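Local atomic coordinates of galactose mutarotase-like protein (Clostridium acetobutylicum, PDB entry 3OS7), a protein that probably binds carbohydrate and may interconvert the anomers of an aldose sugar, as aldose 1-epimerases of the galactose mutarotase family do. Residues A[45-57]-A[185-197]. Residues are numbered along the deposited sequence; the frame is centred on the assembly and turned at random.
With EDO (1,2-ethanediol), chain I.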
ATOM      1  N   ASP A  45      10.367  -3.011 -15.612  1.00 23.84           N
ATOM      2  CA  ASP A  45      10.296  -3.473 -17.021  1.00 27.21           C
ATOM      3  C   ASP A  45      11.652  -3.105 -17.597  1.00 29.28           C
ATOM      4  O   ASP A  45      11.876  -1.952 -17.972  1.00 28.57           O
ATOM      5  CB  ASP A  45       9.142  -2.772 -17.769  1.00 27.72           C
ATOM      6  CG  ASP A  45       8.961  -3.257 -19.253  1.00 32.45           C
ATOM      7  OD1 ASP A  45       9.952  -3.530 -19.946  1.00 29.77           O
ATOM      8  OD2 ASP A  45       7.796  -3.346 -19.728  1.00 39.36           O
ATOM      9  N   THR A  46      12.576  -4.058 -17.621  1.00 31.45           N
ATOM     10  CA  THR A  46      13.963  -3.728 -17.954  1.00 33.12           C
ATOM     11  C   THR A  46      14.088  -3.204 -19.403  1.00 34.12           C
ATOM     12  O   THR A  46      14.888  -2.305 -19.664  1.00 33.57           O
ATOM     13  CB  THR A  46      14.921  -4.915 -17.700  1.00 35.31           C
ATOM     14  OG1 THR A  46      14.492  -6.041 -18.460  1.00 35.64           O
ATOM     15  CG2 THR A  46      14.933  -5.289 -16.219  1.00 33.48           C
ATOM     16  N   ASN A  47      13.270  -3.714 -20.326  1.00 33.76           N
ATOM     17  CA  ASN A  47      13.340  -3.242 -21.718  1.00 34.80           C
ATOM     18  C   ASN A  47      12.847  -1.800 -21.889  1.00 34.58           C
ATOM     19  O   ASN A  47      13.256  -1.119 -22.815  1.00 33.40           O
ATOM     20  CB  ASN A  47      12.554  -4.163 -22.657  1.00 36.52           C
ATOM     21  CG  ASN A  47      13.252  -5.510 -22.892  1.00 41.63           C
ATOM     22  OD1 ASN A  47      14.468  -5.656 -22.689  1.00 44.34           O
ATOM     23  ND2 ASN A  47      12.477  -6.502 -23.321  1.00 45.49           N
ATOM     24  N   LYS A  48      11.951  -1.341 -21.017  1.00 32.28           N
ATOM     25  CA  LYS A  48      11.524   0.060 -21.046  1.00 30.64           C
ATOM     26  C   LYS A  48      12.401   0.939 -20.167  1.00 29.45           C
ATOM     27  O   LYS A  48      12.299   2.153 -20.215  1.00 29.32           O
ATOM     28  CB  LYS A  48      10.061   0.186 -20.624  1.00 31.99           C
ATOM     29  CG  LYS A  48       9.084  -0.431 -21.602  1.00 31.57           C
ATOM     30  CD  LYS A  48       7.662  -0.121 -21.181  1.00 41.02           C
ATOM     31  CE  LYS A  48       6.639  -0.778 -22.103  1.00 44.80           C
ATOM     32  NZ  LYS A  48       5.251  -0.289 -21.794  1.00 48.32           N
ATOM     33  N   GLY A  49      13.254   0.321 -19.359  1.00 26.67           N
ATOM     34  CA  GLY A  49      14.092   1.043 -18.431  1.00 25.31           C
ATOM     35  C   GLY A  49      13.329   1.647 -17.258  1.00 22.78           C
ATOM     36  O   GLY A  49      13.756   2.663 -16.696  1.00 23.15           O
ATOM     37  N   VAL A  50      12.206   1.038 -16.887  1.00 19.12           N
ATOM     38  CA  VAL A  50      11.341   1.605 -15.848  1.00 18.91           C
ATOM     39  C   VAL A  50      11.441   0.728 -14.615  1.00 20.70           C
ATOM     40  O   VAL A  50      11.368  -0.514 -14.727  1.00 21.46           O
ATOM     41  CB  VAL A  50       9.885   1.716 -16.299  1.00 20.35           C
ATOM     42  CG1 VAL A  50       8.972   2.093 -15.127  1.00 21.62           C
ATOM     43  CG2 VAL A  50       9.756   2.735 -17.448  1.00 21.05           C
ATOM     44  N   THR A  51      11.660   1.358 -13.456  1.00 18.79           N
ATOM     45  CA  THR A  51      11.563   0.668 -12.182  1.00 17.03           C
ATOM     46  C   THR A  51      10.562   1.435 -11.311  1.00 17.38           C
ATOM     47  O   THR A  51      10.783   2.588 -10.934  1.00 16.92           O
ATOM     48  CB  THR A  51      12.924   0.429 -11.475  1.00 18.04           C
ATOM     49  OG1 THR A  51      12.684  -0.150 -10.189  1.00 21.35           O
ATOM     50  CG2 THR A  51      13.723   1.699 -11.314  1.00 19.20           C
ATOM     51  N   ILE A  52       9.450   0.782 -11.018  1.00 13.96           N
ATOM     52  CA  ILE A  52       8.299   1.464 -10.393  1.00 13.51           C
ATOM     53  C   ILE A  52       8.440   1.685  -8.885  1.00 11.86           C
ATOM     54  O   ILE A  52       8.144   2.762  -8.376  1.00 14.20           O
ATOM     55  CB  ILE A  52       7.017   0.677 -10.644  1.00 13.78           C
ATOM     56  CG1 ILE A  52       6.710   0.629 -12.142  1.00 17.38           C
ATOM     57  CG2 ILE A  52       5.840   1.259  -9.813  1.00 11.02           C
ATOM     58  CD1 ILE A  52       5.478  -0.222 -12.486  1.00 18.19           C
ATOM     59  N   LEU A  53       8.825   0.650  -8.166  1.00 12.06           N
ATOM     60  CA  LEU A  53       8.787   0.657  -6.703  1.00 12.36           C
ATOM     61  C   LEU A  53      10.157   0.973  -6.114  1.00 13.97           C
ATOM     62  O   LEU A  53      11.186   0.486  -6.597  1.00 16.04           O
ATOM     63  CB  LEU A  53       8.332  -0.701  -6.125  1.00 13.87           C
ATOM     64  CG  LEU A  53       6.910  -1.130  -6.485  1.00 11.86           C
ATOM     65  CD1 LEU A  53       6.626  -2.603  -6.157  1.00 10.33           C
ATOM     66  CD2 LEU A  53       5.874  -0.159  -5.855  1.00  9.90           C
ATOM     67  N   ARG A  54      10.140   1.726  -5.025  1.00 14.26           N
ATOM     68  CA  ARG A  54      11.378   2.081  -4.349  1.00 13.81           C
ATOM     69  C   ARG A  54      11.961   0.843  -3.685  1.00 15.75           C
ATOM     70  O   ARG A  54      11.313   0.234  -2.852  1.00 16.37           O
ATOM     71  CB  ARG A  54      11.135   3.169  -3.321  1.00 15.11           C
ATOM     72  CG  ARG A  54      12.455   3.746  -2.813  1.00 15.50           C
ATOM     73  CD  ARG A  54      12.220   4.430  -1.534  1.00 15.26           C
ATOM     74  NE  ARG A  54      13.357   5.229  -1.117  1.00 17.79           N
ATOM     75  CZ  ARG A  54      13.654   5.507   0.144  1.00 19.94           C
ATOM     76  NH1 ARG A  54      12.886   5.077   1.144  1.00 17.75           N
ATOM     77  NH2 ARG A  54      14.704   6.277   0.399  1.00 21.42           N
ATOM     78  N   THR A  55      13.196   0.500  -4.056  1.00 15.47           N
ATOM     79  CA  THR A  55      13.857  -0.751  -3.664  1.00 16.34           C
ATOM     80  C   THR A  55      15.060  -0.438  -2.758  1.00 18.76           C
ATOM     81  O   THR A  55      15.804   0.503  -3.045  1.00 18.40           O
ATOM     82  CB  THR A  55      14.399  -1.497  -4.916  1.00 17.31           C
ATOM     83  OG1 THR A  55      13.383  -1.588  -5.935  1.00 16.53           O
ATOM     84  CG2 THR A  55      14.941  -2.911  -4.577  1.00 20.58           C
ATOM     85  N   PRO A  56      15.281  -1.243  -1.700  1.00 19.49           N
ATOM     86  CA  PRO A  56      16.510  -1.099  -0.902  1.00 21.32           C
ATOM     87  C   PRO A  56      17.788  -1.116  -1.737  1.00 22.16           C
ATOM     88  O   PRO A  56      17.929  -1.936  -2.644  1.00 20.69           O
ATOM     89  CB  PRO A  56      16.484  -2.341   0.004  1.00 20.85           C
ATOM     90  CG  PRO A  56      15.056  -2.606   0.212  1.00 22.46           C
ATOM     91  CD  PRO A  56      14.397  -2.281  -1.134  1.00 20.41           C
ATOM     92  N   LYS A  57      18.705  -0.216  -1.427  1.00 23.95           N
ATOM     93  CA  LYS A  57      20.039  -0.219  -2.050  1.00 29.57           C
ATOM     94  C   LYS A  57      20.876  -1.364  -1.501  1.00 31.01           C
ATOM     95  O   LYS A  57      20.587  -1.868  -0.417  1.00 27.56           O
ATOM     96  CB  LYS A  57      20.749   1.098  -1.763  1.00 29.79           C
ATOM     97  CG  LYS A  57      20.133   2.270  -2.486  1.00 43.07           C
ATOM     98  CD  LYS A  57      20.617   3.595  -1.916  1.00 48.75           C
ATOM     99  CE  LYS A  57      19.929   4.763  -2.627  1.00 54.03           C
ATOM    100  NZ  LYS A  57      20.345   4.851  -4.069  1.00 54.07           N
ATOM    101  N   HIS A 185       1.389   1.199   2.319  1.00 11.83           N
ATOM    102  CA  HIS A 185       2.267   2.367   2.393  1.00 10.62           C
ATOM    103  C   HIS A 185       3.173   2.434   1.156  1.00 13.93           C
ATOM    104  O   HIS A 185       4.372   2.693   1.252  1.00 15.40           O
ATOM    105  CB  HIS A 185       3.068   2.250   3.664  1.00 10.75           C
ATOM    106  CG  HIS A 185       3.587   3.543   4.188  1.00 15.79           C
ATOM    107  ND1 HIS A 185       4.522   4.291   3.510  1.00 16.51           N
ATOM    108  CD2 HIS A 185       3.353   4.193   5.353  1.00 22.82           C
ATOM    109  CE1 HIS A 185       4.832   5.363   4.227  1.00 22.03           C
ATOM    110  NE2 HIS A 185       4.132   5.329   5.349  1.00 24.86           N
ATOM    111  N   SER A 186       2.571   2.257  -0.011  1.00 12.94           N
ATOM    112  CA  SER A 186       3.308   1.997  -1.244  1.00 12.08           C
ATOM    113  C   SER A 186       4.300   3.113  -1.628  1.00 13.36           C
ATOM    114  O   SER A 186       3.933   4.290  -1.699  1.00 12.44           O
ATOM    115  CB  SER A 186       2.288   1.788  -2.364  1.00 13.66           C
ATOM    116  OG  SER A 186       1.287   0.878  -1.930  1.00 14.80           O
ATOM    117  N   ALA A 187       5.542   2.712  -1.894  1.00 11.97           N
ATOM    118  CA  ALA A 187       6.671   3.629  -2.116  1.00 12.21           C
ATOM    119  C   ALA A 187       7.141   3.604  -3.568  1.00 10.74           C
ATOM    120  O   ALA A 187       7.622   2.568  -4.052  1.00 12.80           O
ATOM    121  CB  ALA A 187       7.834   3.267  -1.174  1.00 10.83           C
ATOM    122  N   PHE A 188       6.978   4.737  -4.248  1.00 12.09           N
ATOM    123  CA  PHE A 188       7.253   4.872  -5.671  1.00 11.92           C
ATOM    124  C   PHE A 188       8.499   5.684  -5.976  1.00 15.44           C
ATOM    125  O   PHE A 188       8.705   6.737  -5.396  1.00 13.68           O
ATOM    126  CB  PHE A 188       6.061   5.547  -6.358  1.00 13.74           C
ATOM    127  CG  PHE A 188       4.840   4.677  -6.386  1.00 12.87           C
ATOM    128  CD1 PHE A 188       4.668   3.757  -7.395  1.00 22.29           C
ATOM    129  CD2 PHE A 188       3.894   4.747  -5.388  1.00 14.64           C
ATOM    130  CE1 PHE A 188       3.556   2.921  -7.403  1.00 22.53           C
ATOM    131  CE2 PHE A 188       2.804   3.920  -5.398  1.00 14.19           C
ATOM    132  CZ  PHE A 188       2.648   3.009  -6.417  1.00 12.65           C
ATOM    133  N   ASN A 189       9.259   5.210  -6.953  1.00 13.37           N
ATOM    134  CA  ASN A 189      10.399   5.948  -7.465  1.00 12.88           C
ATOM    135  C   ASN A 189       9.901   7.194  -8.216  1.00 13.66           C
ATOM    136  O   ASN A 189       9.075   7.088  -9.104  1.00 14.38           O
ATOM    137  CB  ASN A 189      11.219   5.074  -8.415  1.00 12.62           C
ATOM    138  CG  ASN A 189      11.987   3.990  -7.705  1.00 12.63           C
ATOM    139  OD1 ASN A 189      12.603   4.222  -6.652  1.00 14.08           O
ATOM    140  ND2 ASN A 189      11.984   2.797  -8.286  1.00 14.06           N
ATOM    141  N   VAL A 190      10.435   8.364  -7.859  1.00 16.87           N
ATOM    142  CA  VAL A 190      10.176   9.590  -8.597  1.00 16.34           C
ATOM    143  C   VAL A 190      11.525  10.324  -8.777  1.00 16.59           C
ATOM    144  O   VAL A 190      11.976  10.996  -7.868  1.00 16.19           O
ATOM    145  CB  VAL A 190       9.166  10.508  -7.851  1.00 19.20           C
ATOM    146  CG1 VAL A 190       8.869  11.744  -8.664  1.00 20.16           C
ATOM    147  CG2 VAL A 190       7.854   9.763  -7.488  1.00 15.56           C
ATOM    148  N   PRO A 191      12.184  10.180  -9.936  1.00 18.00           N
ATOM    149  CA  PRO A 191      11.762   9.557 -11.166  1.00 16.00           C
ATOM    150  C   PRO A 191      11.851   8.025 -11.156  1.00 15.85           C
ATOM    151  O   PRO A 191      12.568   7.437 -10.346  1.00 15.79           O
ATOM    152  CB  PRO A 191      12.763  10.128 -12.187  1.00 18.21           C
ATOM    153  CG  PRO A 191      14.009  10.194 -11.440  1.00 20.11           C
ATOM    154  CD  PRO A 191      13.583  10.672 -10.055  1.00 18.41           C
ATOM    155  N   PHE A 192      11.184   7.418 -12.115  1.00 15.25           N
ATOM    156  CA  PHE A 192      11.142   5.968 -12.263  1.00 17.92           C
ATOM    157  C   PHE A 192      11.891   5.476 -13.510  1.00 18.85           C
ATOM    158  O   PHE A 192      11.914   4.282 -13.804  1.00 18.27           O
ATOM    159  CB  PHE A 192       9.692   5.489 -12.256  1.00 14.90           C
ATOM    160  CG  PHE A 192       8.792   6.195 -13.266  1.00 16.33           C
ATOM    161  CD1 PHE A 192       8.909   5.937 -14.614  1.00 19.83           C
ATOM    162  CD2 PHE A 192       7.820   7.096 -12.848  1.00 17.07           C
ATOM    163  CE1 PHE A 192       8.084   6.559 -15.526  1.00 18.88           C
ATOM    164  CE2 PHE A 192       7.009   7.729 -13.771  1.00 16.49           C
ATOM    165  CZ  PHE A 192       7.132   7.448 -15.104  1.00 15.64           C
ATOM    166  N   ILE A 193      12.534   6.399 -14.228  1.00 23.19           N
ATOM    167  CA  ILE A 193      13.318   6.044 -15.401  0.50 23.37           C
ATOM    168  C   ILE A 193      14.629   6.827 -15.372  1.00 26.90           C
ATOM    169  O   ILE A 193      14.687   7.933 -14.841  1.00 24.61           O
ATOM    170  CB  ILE A 193      12.497   6.287 -16.700  0.50 23.92           C
ATOM    171  CG1 ILE A 193      13.235   5.748 -17.926  0.50 25.23           C
ATOM    172  CG2 ILE A 193      12.133   7.774 -16.872  0.50 14.75           C
ATOM    173  CD1 ILE A 193      12.301   5.347 -19.053  0.50 22.17           C
ATOM    174  N   GLU A 194      15.690   6.228 -15.916  1.00 30.52           N
ATOM    175  CA  GLU A 194      16.993   6.910 -16.001  1.00 36.67           C
ATOM    176  C   GLU A 194      16.966   8.035 -17.037  1.00 36.11           C
ATOM    177  O   GLU A 194      16.189   8.009 -17.997  1.00 36.05           O
ATOM    178  CB  GLU A 194      18.108   5.911 -16.350  1.00 39.18           C
ATOM    179  CG  GLU A 194      19.376   6.142 -15.562  1.00 51.71           C
ATOM    180  CD  GLU A 194      19.255   5.647 -14.132  1.00 60.40           C
ATOM    181  OE1 GLU A 194      18.589   6.328 -13.313  1.00 63.03           O
ATOM    182  OE2 GLU A 194      19.831   4.570 -13.836  1.00 70.46           O
ATOM    183  N   GLY A 195      17.808   9.039 -16.835  1.00 37.44           N
ATOM    184  CA  GLY A 195      17.881  10.162 -17.763  1.00 36.19           C
ATOM    185  C   GLY A 195      16.706  11.105 -17.628  1.00 34.74           C
ATOM    186  O   GLY A 195      16.355  11.830 -18.563  1.00 34.50           O
ATOM    187  N   SER A 196      16.077  11.085 -16.461  1.00 33.48           N
ATOM    188  CA  SER A 196      15.015  12.017 -16.168  1.00 30.00           C
ATOM    189  C   SER A 196      15.313  12.671 -14.823  1.00 30.95           C
ATOM    190  O   SER A 196      16.427  12.536 -14.320  1.00 35.11           O
ATOM    191  CB  SER A 196      13.682  11.304 -16.171  1.00 29.62           C
ATOM    192  OG  SER A 196      12.696  12.282 -16.049  1.00 24.31           O
ATOM    193  N   GLU A 197      14.356  13.392 -14.247  1.00 23.87           N
ATOM    194  CA  GLU A 197      14.600  14.128 -13.017  1.00 24.94           C
ATOM    195  C   GLU A 197      13.330  14.078 -12.180  1.00 21.42           C
ATOM    196  O   GLU A 197      12.246  13.970 -12.765  1.00 19.26           O
ATOM    197  CB  GLU A 197      14.940  15.593 -13.361  1.00 28.50           C
ATOM    198  CG  GLU A 197      16.067  16.185 -12.556  1.00 41.07           C
ATOM    199  CD  GLU A 197      17.428  15.592 -12.934  1.00 51.97           C
ATOM    200  OE1 GLU A 197      17.957  15.924 -14.021  1.00 62.79           O
ATOM    201  OE2 GLU A 197      17.977  14.804 -12.133  1.00 58.31           O
TER
HETATM  202  C1  EDO I 343      14.945   5.078 -10.237  1.00 46.10           C
HETATM  203  O1  EDO I 343      16.012   4.459  -9.517  1.00 52.29           O
HETATM  204  C2  EDO I 343      15.546   5.945 -11.325  1.00 50.15           C
HETATM  205  O2  EDO I 343      16.073   5.087 -12.340  1.00 52.40           O
HETATM  206  O   HOH W   1      15.982   3.736 -17.037  1.00 34.48           O
HETATM  207  O   HOH W   2       7.118   5.017  -9.876  1.00 15.45           O
HETATM  208  O   HOH W   3      14.725   2.502  -5.673  1.00 26.83           O
HETATM  209  O   HOH W   4      13.959   0.721  -7.494  1.00 27.66           O
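A187 opens the pairing: its carbonyl O accepts from R54 N at 2.8 Å, an almost straight bond (176°) although the donor stands above the carbonyl plane. The two CB atoms also touch, while R54 runs extended away from A187 to V71 O and a cation-pi contact with Y297. F188, bridged antiparallel to L53, turns its ring onto the apolar side, where L336, I338 and L43 continue the core. I52 CG2 sits at the edge of this ring, near its plane, 3.7 Å from F188 CD1, the two side chains lying abreast.

N189 makes both backbone and side-chain bonds. Its N donates to I52 O, with the donor tilted 33° from the carbonyl plane; on the side of the F188 and F192 rings, one water donates to both I52 O and N189 O. With CG anti to its carbonyl carbon (chi1 -72°), the amide swings across the facing backbone, and N189 ND2 donates to T51 O at 2.9 Å. That acceptor lies nearly in the amide plane, whereas ND2 sits well above the T51 carbonyl plane. Two further waters tie OD1 to T55 N and ND2 to T55 OG1.

Beyond the cis peptide before P191, F192 restores contact: its O accepts from T51 N at 3.0 Å in the carbonyl plane, and V50 CA-H points at the same oxygen. F192 CD1 packs 3.9 Å from V50 CG1.

Pairing is therefore interrupted: backbone bonds at A187, N189 and F192 join the end of strand 178-189 and the loop that follows to strand 50-51 (through T51) and to the chain just after it (I52, R54). Because the N189 amide takes up T51 O between them, side-chain bonding supplements sparse backbone pairing at this edge of the galactose mutarotase-like beta fold, backed by apolar packing on the phenylalanine side.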